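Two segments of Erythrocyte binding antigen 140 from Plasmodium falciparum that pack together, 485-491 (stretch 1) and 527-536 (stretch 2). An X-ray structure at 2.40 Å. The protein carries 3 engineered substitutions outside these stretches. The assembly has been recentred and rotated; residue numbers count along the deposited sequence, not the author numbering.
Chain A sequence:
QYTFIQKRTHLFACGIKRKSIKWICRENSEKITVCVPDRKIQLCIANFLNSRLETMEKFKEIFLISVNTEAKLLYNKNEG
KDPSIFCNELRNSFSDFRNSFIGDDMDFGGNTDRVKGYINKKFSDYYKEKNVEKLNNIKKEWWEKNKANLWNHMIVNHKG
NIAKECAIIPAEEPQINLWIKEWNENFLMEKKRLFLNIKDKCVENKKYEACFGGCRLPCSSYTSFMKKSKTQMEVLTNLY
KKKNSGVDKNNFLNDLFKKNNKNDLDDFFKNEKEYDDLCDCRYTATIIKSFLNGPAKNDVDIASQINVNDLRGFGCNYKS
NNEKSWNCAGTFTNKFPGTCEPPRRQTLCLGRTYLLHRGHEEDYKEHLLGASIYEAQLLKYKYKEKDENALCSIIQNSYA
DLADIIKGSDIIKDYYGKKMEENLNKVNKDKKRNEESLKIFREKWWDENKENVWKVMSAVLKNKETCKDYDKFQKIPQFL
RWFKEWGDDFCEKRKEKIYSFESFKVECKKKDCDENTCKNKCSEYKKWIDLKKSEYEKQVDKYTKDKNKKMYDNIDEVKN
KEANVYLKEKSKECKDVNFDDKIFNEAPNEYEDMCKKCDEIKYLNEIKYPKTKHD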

# COMPACT_ATOMS: atom_id res chain seq x y z
N GLU A 485 -1.84 -13.03 -32.70
CA GLU A 485 -2.80 -13.78 -31.90
C GLU A 485 -3.98 -14.20 -32.77
O GLU A 485 -4.51 -15.30 -32.64
CB GLU A 485 -3.29 -12.94 -30.71
CG GLU A 485 -4.16 -13.70 -29.71
CD GLU A 485 -4.67 -12.82 -28.57
OE1 GLU A 485 -4.24 -11.65 -28.47
OE2 GLU A 485 -5.49 -13.31 -27.76
N TRP A 486 -4.38 -13.30 -33.67
CA TRP A 486 -5.48 -13.58 -34.58
C TRP A 486 -5.09 -14.70 -35.54
O TRP A 486 -5.89 -15.60 -35.80
CB TRP A 486 -5.85 -12.32 -35.36
CG TRP A 486 -6.91 -12.54 -36.39
CD1 TRP A 486 -8.24 -12.30 -36.27
CD2 TRP A 486 -6.71 -13.05 -37.72
NE1 TRP A 486 -8.89 -12.63 -37.43
CE2 TRP A 486 -7.98 -13.09 -38.34
CE3 TRP A 486 -5.60 -13.47 -38.44
CZ2 TRP A 486 -8.16 -13.54 -39.64
CZ3 TRP A 486 -5.78 -13.92 -39.74
CH2 TRP A 486 -7.05 -13.95 -40.32
N GLY A 487 -3.87 -14.63 -36.05
CA GLY A 487 -3.36 -15.66 -36.95
C GLY A 487 -3.45 -17.04 -36.33
O GLY A 487 -4.08 -17.94 -36.89
N ASP A 488 -2.82 -17.21 -35.17
CA ASP A 488 -2.85 -18.50 -34.48
C ASP A 488 -4.27 -18.97 -34.23
O ASP A 488 -4.57 -20.15 -34.35
CB ASP A 488 -2.10 -18.41 -33.15
CG ASP A 488 -0.60 -18.31 -33.32
OD1 ASP A 488 -0.10 -18.75 -34.37
OD2 ASP A 488 0.07 -17.79 -32.40
N ASP A 489 -5.15 -18.03 -33.89
CA ASP A 489 -6.54 -18.35 -33.62
C ASP A 489 -7.23 -18.81 -34.90
O ASP A 489 -8.00 -19.77 -34.88
CB ASP A 489 -7.27 -17.14 -33.04
CG ASP A 489 -8.74 -17.40 -32.77
OD1 ASP A 489 -9.03 -18.19 -31.85
OD2 ASP A 489 -9.59 -16.83 -33.47
N PHE A 490 -6.94 -18.13 -36.00
CA PHE A 490 -7.55 -18.46 -37.28
C PHE A 490 -7.10 -19.83 -37.77
O PHE A 490 -7.93 -20.70 -38.02
CB PHE A 490 -7.19 -17.39 -38.32
CG PHE A 490 -7.50 -17.80 -39.74
CD1 PHE A 490 -8.81 -17.87 -40.18
CD2 PHE A 490 -6.48 -18.11 -40.63
CE1 PHE A 490 -9.10 -18.25 -41.48
CE2 PHE A 490 -6.77 -18.49 -41.93
CZ PHE A 490 -8.08 -18.55 -42.35
N CYS A 491 -5.79 -20.01 -37.90
CA CYS A 491 -5.24 -21.27 -38.35
C CYS A 491 -5.75 -22.44 -37.51
O CYS A 491 -6.11 -23.48 -38.04
CB CYS A 491 -3.71 -21.22 -38.32
SG CYS A 491 -2.99 -20.01 -39.45
N LYS A 527 -20.03 -18.80 -44.01
CA LYS A 527 -20.25 -17.62 -43.17
C LYS A 527 -18.99 -17.32 -42.36
O LYS A 527 -18.56 -16.17 -42.28
CB LYS A 527 -21.42 -17.86 -42.22
CG LYS A 527 -22.77 -17.98 -42.90
CD LYS A 527 -23.23 -16.65 -43.47
CE LYS A 527 -24.60 -16.77 -44.13
NZ LYS A 527 -25.66 -17.18 -43.17
N TRP A 528 -18.41 -18.36 -41.78
CA TRP A 528 -17.24 -18.19 -40.93
C TRP A 528 -16.06 -17.65 -41.72
O TRP A 528 -15.47 -16.63 -41.34
CB TRP A 528 -16.85 -19.52 -40.27
CG TRP A 528 -15.67 -19.39 -39.34
CD1 TRP A 528 -15.68 -18.86 -38.08
CD2 TRP A 528 -14.32 -19.78 -39.60
NE1 TRP A 528 -14.42 -18.90 -37.54
CE2 TRP A 528 -13.56 -19.47 -38.45
CE3 TRP A 528 -13.68 -20.37 -40.69
CZ2 TRP A 528 -12.19 -19.72 -38.37
CZ3 TRP A 528 -12.32 -20.62 -40.60
CH2 TRP A 528 -11.59 -20.30 -39.45
N ILE A 529 -15.73 -18.31 -42.82
CA ILE A 529 -14.54 -17.97 -43.59
C ILE A 529 -14.63 -16.56 -44.19
O ILE A 529 -13.62 -15.87 -44.30
CB ILE A 529 -14.29 -18.99 -44.72
CG1 ILE A 529 -12.85 -18.87 -45.23
CG2 ILE A 529 -15.30 -18.81 -45.85
CD1 ILE A 529 -11.80 -19.19 -44.20
N ASP A 530 -15.83 -16.15 -44.56
CA ASP A 530 -16.03 -14.80 -45.10
C ASP A 530 -15.83 -13.77 -43.99
O ASP A 530 -15.24 -12.71 -44.22
CB ASP A 530 -17.42 -14.66 -45.72
CG ASP A 530 -17.58 -15.47 -46.99
OD1 ASP A 530 -16.55 -15.89 -47.57
OD2 ASP A 530 -18.73 -15.69 -47.42
N LEU A 531 -16.30 -14.09 -42.79
CA LEU A 531 -16.14 -13.20 -41.66
C LEU A 531 -14.66 -13.02 -41.33
O LEU A 531 -14.20 -11.91 -41.07
CB LEU A 531 -16.88 -13.74 -40.43
CG LEU A 531 -16.67 -12.96 -39.13
CD1 LEU A 531 -17.15 -11.52 -39.27
CD2 LEU A 531 -17.36 -13.65 -37.97
N LYS A 532 -13.92 -14.12 -41.35
CA LYS A 532 -12.50 -14.08 -41.03
C LYS A 532 -11.74 -13.35 -42.13
O LYS A 532 -10.73 -12.70 -41.88
CB LYS A 532 -11.94 -15.49 -40.84
CG LYS A 532 -12.67 -16.33 -39.80
CD LYS A 532 -12.70 -15.68 -38.42
CE LYS A 532 -11.33 -15.70 -37.75
NZ LYS A 532 -11.38 -15.11 -36.38
N LYS A 533 -12.23 -13.47 -43.36
CA LYS A 533 -11.61 -12.81 -44.50
C LYS A 533 -11.64 -11.29 -44.34
O LYS A 533 -10.66 -10.61 -44.61
CB LYS A 533 -12.30 -13.21 -45.80
CG LYS A 533 -11.72 -12.54 -47.04
CD LYS A 533 -12.47 -12.94 -48.30
CE LYS A 533 -11.97 -12.17 -49.51
NZ LYS A 533 -10.54 -12.42 -49.81
N SER A 534 -12.78 -10.76 -43.90
CA SER A 534 -12.89 -9.33 -43.68
C SER A 534 -11.99 -8.88 -42.54
O SER A 534 -11.34 -7.83 -42.62
CB SER A 534 -14.35 -8.91 -43.42
OG SER A 534 -14.93 -9.64 -42.35
N GLU A 535 -11.92 -9.68 -41.48
CA GLU A 535 -11.06 -9.37 -40.34
C GLU A 535 -9.61 -9.31 -40.80
O GLU A 535 -8.87 -8.39 -40.45
CB GLU A 535 -11.20 -10.43 -39.25
CG GLU A 535 -12.58 -10.49 -38.61
CD GLU A 535 -12.72 -11.66 -37.66
OE1 GLU A 535 -11.75 -12.44 -37.54
OE2 GLU A 535 -13.79 -11.81 -37.04
N TYR A 536 -9.23 -10.30 -41.60
CA TYR A 536 -7.90 -10.37 -42.17
C TYR A 536 -7.57 -9.13 -42.99
O TYR A 536 -6.52 -8.53 -42.82
CB TYR A 536 -7.78 -11.62 -43.04
CG TYR A 536 -6.51 -11.70 -43.85
CD1 TYR A 536 -5.36 -12.26 -43.32
CD2 TYR A 536 -6.46 -11.22 -45.15
CE1 TYR A 536 -4.19 -12.34 -44.06
CE2 TYR A 536 -5.30 -11.30 -45.90
CZ TYR A 536 -4.17 -11.86 -45.34
OH TYR A 536 -3.01 -11.93 -46.08
O HOH W 1 -8.90 -15.63 -35.45

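Both stretches are helical and belong to longer helices that run nearly antiparallel, their axes at 163° and no closer than 11.8 Å. That spacing is wide for a helix pair, and large side chains fill it. W486 lies abreast of Y536 (CA to CA 8.6 Å) and F490 abreast of K532 (CA to CA 7.6 Å), so one turn of each helix faces one turn of the other.

W486 points toward stretch 2 and buries the most surface. Its indole donates a nearly linear hydrogen bond, W486 NE1 to E535 OE1 at 2.9 Å, while its six-membered ring packs against Y536, with W486 CH2 3.7 Å from Y536 CB. E535 OE1 also accepts from K532 NZ at 2.9 Å in a salt bridge within the helix, so one carboxylate oxygen serves both the indole and the ammonium group. K532 reaches across as well: its NZ forms a long salt bridge with D489 OD2 (3.8 Å), and water 1 closes the gap, accepting from K532 NZ (2.7 Å) and donating to D489 OD2 (2.4 Å) and W486 O (3.0 Å).

One turn along, the contact becomes apolar. F490 CE1 meets I529 CD1 at 3.9 Å, and F490 CD1 approaches W528 CH2 at 3.8 Å. The F490 and W528 rings are nearly parallel but slid apart, so they barely overlap.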